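Local atomic coordinates of N-acyl-D-glutamate deacylase (Bordetella bronchiseptica, PDB entry 3GIP), a protein that hydrolyses the amide bond of N-acyl-D-glutamate, releasing D-glutamate and a carboxylate, as a zinc-binding member of the amidohydrolase superfamily. Residues Glu200-Ala205 against Leu234-Gly239; Trp325-Asp328 against Arg334-Ala337. All blocks are in the same frame, centred on the assembly; numbering follows the deposited sequence.

How the interactions relate
Interaction 1 is a buried contact between neighbouring barrel helices, whereas interaction 2 is only partly buried, with R335 exposed, and lies farther out, its centre about 32 Å from the centre of the chain against about 22 Å for the other. The two share no secondary-structure element: helices 198-210 and 226-240 meet in the first; in the second the end of helix 318-325 and the turn after it meet the end of helix 329-336. Their nearest atoms are about 25 Å apart. Chemistry follows place. Segments 200-205 and 234-239 meet through aliphatic carbon, with no hydrogen bond between them; segments 325-328 and 334-337 combine apolar packing around an indole with an arginine chain and a bridging water.

Interaction 1 (Glu200-Ala205 against Leu234-Gly239); sequences ELEGLA and LAIGRG
Helical segments 200-205 and 234-239 run past each other at a signed crossing angle of -46°, their axes coming within 9.8 Å, and the nearest pair of CA atoms belongs to E202 and I236. I236 carries the contact: both of its branches reach the facing helix, each at a different residue. The longer branch ends in CD1, which rests 3.6 Å from L201 CB and also meets the leucine methyl CD1 at 3.9 Å, the two side chains meeting at a slant. The shorter branch sets CG2 3.6 Å from A205 CB. Two torsions account for this division: with chi1 at -67°, CG2 is anti to the backbone N, and chi2 at 171° extends CG1-CD1 toward L201. L201 and A205 are one helical turn apart, joined by the bond from A205 N to L201 O, so I236 spans a turn of the opposing helix. At the partly exposed margin, E202 adds the aliphatic part of its chain, CG lying 4.3 Å from I236 CG1. L201 also touches H146 of helix 146-153. Helix 198-210 follows strand 183-187 and helix 226-240 follows strand 214-218, and these two strands are parallel neighbours. The pair is thus adjacent outer-layer helices of the TIM barrel of the amidohydrolase superfamily, in which successive beta-alpha units pack side by side around the central strands.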
# COMPACT_ATOMS: atom_id res chain seq x y z
N GLU A 200 -12.07 11.31 -19.23
CA GLU A 200 -10.87 10.48 -19.32
C GLU A 200 -10.85 9.40 -18.25
O GLU A 200 -10.60 8.22 -18.53
CB GLU A 200 -9.62 11.36 -19.20
CG GLU A 200 -8.31 10.60 -19.27
CD GLU A 200 -7.10 11.52 -19.22
OE1 GLU A 200 -7.22 12.68 -19.68
OE2 GLU A 200 -6.03 11.08 -18.76
N LEU A 201 -11.10 9.81 -17.01
CA LEU A 201 -11.09 8.88 -15.89
C LEU A 201 -12.24 7.89 -15.96
O LEU A 201 -12.07 6.71 -15.65
CB LEU A 201 -11.13 9.67 -14.58
CG LEU A 201 -9.98 10.70 -14.46
CD1 LEU A 201 -10.14 11.51 -13.18
CD2 LEU A 201 -8.64 9.97 -14.49
N GLU A 202 -13.40 8.36 -16.40
CA GLU A 202 -14.57 7.49 -16.52
C GLU A 202 -14.33 6.43 -17.59
O GLU A 202 -14.76 5.29 -17.44
CB GLU A 202 -15.81 8.32 -16.88
CG GLU A 202 -16.16 9.35 -15.82
CD GLU A 202 -17.31 10.25 -16.23
OE1 GLU A 202 -17.40 10.59 -17.44
OE2 GLU A 202 -18.12 10.63 -15.36
N GLY A 203 -13.65 6.82 -18.67
CA GLY A 203 -13.35 5.87 -19.73
C GLY A 203 -12.55 4.70 -19.20
O GLY A 203 -12.84 3.54 -19.50
N LEU A 204 -11.53 5.00 -18.40
CA LEU A 204 -10.69 3.95 -17.82
C LEU A 204 -11.50 3.14 -16.81
O LEU A 204 -11.37 1.91 -16.73
CB LEU A 204 -9.47 4.57 -17.15
CG LEU A 204 -8.52 5.28 -18.12
CD1 LEU A 204 -7.45 6.04 -17.35
CD2 LEU A 204 -7.88 4.25 -19.04
N ALA A 205 -12.34 3.83 -16.05
CA ALA A 205 -13.18 3.17 -15.05
C ALA A 205 -14.15 2.18 -15.69
O ALA A 205 -14.44 1.13 -15.11
CB ALA A 205 -13.95 4.22 -14.24
N LEU A 234 -15.89 9.49 -6.25
CA LEU A 234 -17.11 8.74 -5.96
C LEU A 234 -18.07 8.89 -7.14
O LEU A 234 -18.80 7.96 -7.48
CB LEU A 234 -17.78 9.24 -4.68
CG LEU A 234 -17.07 8.88 -3.37
CD1 LEU A 234 -17.89 9.39 -2.20
CD2 LEU A 234 -16.89 7.37 -3.27
N ALA A 235 -18.06 10.06 -7.77
CA ALA A 235 -18.92 10.32 -8.92
C ALA A 235 -18.55 9.37 -10.04
O ALA A 235 -19.41 8.87 -10.77
CB ALA A 235 -18.76 11.76 -9.37
N ILE A 236 -17.25 9.11 -10.19
CA ILE A 236 -16.77 8.20 -11.22
C ILE A 236 -17.27 6.79 -10.90
O ILE A 236 -17.69 6.05 -11.79
CB ILE A 236 -15.23 8.19 -11.28
CG1 ILE A 236 -14.73 9.55 -11.75
CG2 ILE A 236 -14.74 7.07 -12.19
CD1 ILE A 236 -13.23 9.72 -11.65
N GLY A 237 -17.23 6.42 -9.63
CA GLY A 237 -17.69 5.11 -9.23
C GLY A 237 -19.19 4.92 -9.38
O GLY A 237 -19.64 3.87 -9.81
N ARG A 238 -19.95 5.95 -9.02
CA ARG A 238 -21.41 5.87 -9.12
C ARG A 238 -21.87 5.82 -10.57
O ARG A 238 -22.83 5.13 -10.90
CB ARG A 238 -22.05 7.07 -8.42
CG ARG A 238 -21.80 7.10 -6.91
CD ARG A 238 -22.47 8.29 -6.24
NE ARG A 238 -22.12 9.55 -6.88
CZ ARG A 238 -21.61 10.60 -6.24
NH1 ARG A 238 -21.39 10.55 -4.93
NH2 ARG A 238 -21.32 11.70 -6.91
N GLY A 239 -21.17 6.54 -11.44
CA GLY A 239 -21.54 6.56 -12.84
C GLY A 239 -21.14 5.32 -13.62
O GLY A 239 -21.87 4.90 -14.52

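Interaction 2 (Trp325-Asp328 against Arg334-Ala337); sequences WGCD and RRLA
W325 and R335 lie alongside one another with their chains running in opposite directions, the indole and guanidinium planes only 20° apart. The guanidinium itself lies beyond the ring, near W325 CB, so R335 meets the indole through its CB and CD. The close part of the contact is at the six-membered end of the indole. There CZ3 of W325 approaches R335 CB at 3.8 Å, while CH2 of W325 meets the L336 methyl CD2, also at 3.8 Å; both approaches are oblique to the ring. L336 is buried and touches L318 and I321 of helix 318-325 as well. Separately, the W325 ring meets that of H310 with the planes at about 50°. The chain reaches W325 at the close of helix 318-325, which ends in a Schellman motif: G326, with phi 75°, is the C-prime residue, and C327 N and G326 N bond back to A322 O and A323 O. D328 then N-caps the next helix through OD1 to T331 N, so that two short helices follow each other across a tight turn. Toward this turn the packing thins. R335, exposed and fully extended from CG to NE, brings its guanidinium to C327, whose SG stands over one face, offset toward the rim; at 4.2 Å from NH1, nothing of segment 325-328 comes closer to the group. No direct hydrogen bond joins the segments. Instead a water in the guanidinium plane makes the polar link, accepting from R335 NH1 at 2.9 Å and donating to W325 O at 2.7 Å.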
# COMPACT_ATOMS: atom_id res chain seq x y z
N TRP A 325 21.23 29.00 4.17
CA TRP A 325 21.60 29.48 2.84
C TRP A 325 21.32 30.96 2.65
O TRP A 325 21.78 31.56 1.68
CB TRP A 325 20.86 28.68 1.77
CG TRP A 325 21.24 27.23 1.72
CD1 TRP A 325 22.30 26.64 2.35
CD2 TRP A 325 20.60 26.21 0.96
NE1 TRP A 325 22.35 25.30 2.03
CE2 TRP A 325 21.32 25.01 1.17
CE3 TRP A 325 19.48 26.18 0.11
CZ2 TRP A 325 20.95 23.80 0.57
CZ3 TRP A 325 19.12 24.98 -0.49
CH2 TRP A 325 19.86 23.80 -0.25
N GLY A 326 20.55 31.55 3.56
CA GLY A 326 20.23 32.96 3.45
C GLY A 326 19.20 33.28 2.38
O GLY A 326 19.24 34.36 1.78
N CYS A 327 18.28 32.35 2.13
CA CYS A 327 17.23 32.55 1.14
C CYS A 327 15.89 32.14 1.76
O CYS A 327 15.86 31.62 2.88
CB CYS A 327 17.50 31.70 -0.11
SG CYS A 327 17.47 29.91 0.17
N ASP A 328 14.79 32.39 1.06
CA ASP A 328 13.49 32.01 1.60
C ASP A 328 13.26 30.51 1.40
O ASP A 328 13.99 29.87 0.65
CB ASP A 328 12.35 32.83 0.97
CG ASP A 328 12.31 32.72 -0.54
OD1 ASP A 328 12.28 31.59 -1.06
OD2 ASP A 328 12.28 33.78 -1.21
N ARG A 334 13.24 24.85 -4.11
CA ARG A 334 13.54 24.74 -5.53
C ARG A 334 14.98 24.28 -5.76
O ARG A 334 15.26 23.52 -6.69
CB ARG A 334 13.29 26.07 -6.23
CG ARG A 334 11.82 26.44 -6.28
CD ARG A 334 11.60 27.86 -6.77
NE ARG A 334 10.18 28.19 -6.81
CZ ARG A 334 9.70 29.43 -6.88
NH1 ARG A 334 10.53 30.46 -6.93
NH2 ARG A 334 8.39 29.64 -6.92
N ARG A 335 15.90 24.73 -4.90
CA ARG A 335 17.30 24.34 -5.04
C ARG A 335 17.52 22.89 -4.64
O ARG A 335 18.47 22.24 -5.10
CB ARG A 335 18.20 25.23 -4.18
CG ARG A 335 18.24 26.69 -4.60
CD ARG A 335 19.24 27.45 -3.76
NE ARG A 335 19.21 28.89 -4.00
CZ ARG A 335 19.93 29.78 -3.33
NH1 ARG A 335 20.75 29.37 -2.37
NH2 ARG A 335 19.84 31.07 -3.60
N LEU A 336 16.64 22.37 -3.79
CA LEU A 336 16.72 20.99 -3.32
C LEU A 336 16.18 19.98 -4.32
O LEU A 336 16.48 18.79 -4.24
CB LEU A 336 15.95 20.84 -2.00
CG LEU A 336 16.57 21.48 -0.76
CD1 LEU A 336 15.52 21.55 0.35
CD2 LEU A 336 17.78 20.67 -0.31
N ALA A 337 15.39 20.47 -5.27
CA ALA A 337 14.78 19.60 -6.28
C ALA A 337 15.76 18.90 -7.21
O ALA A 337 16.75 19.50 -7.64
CB ALA A 337 13.77 20.40 -7.09
O HOH W 1 22.71 30.66 -0.64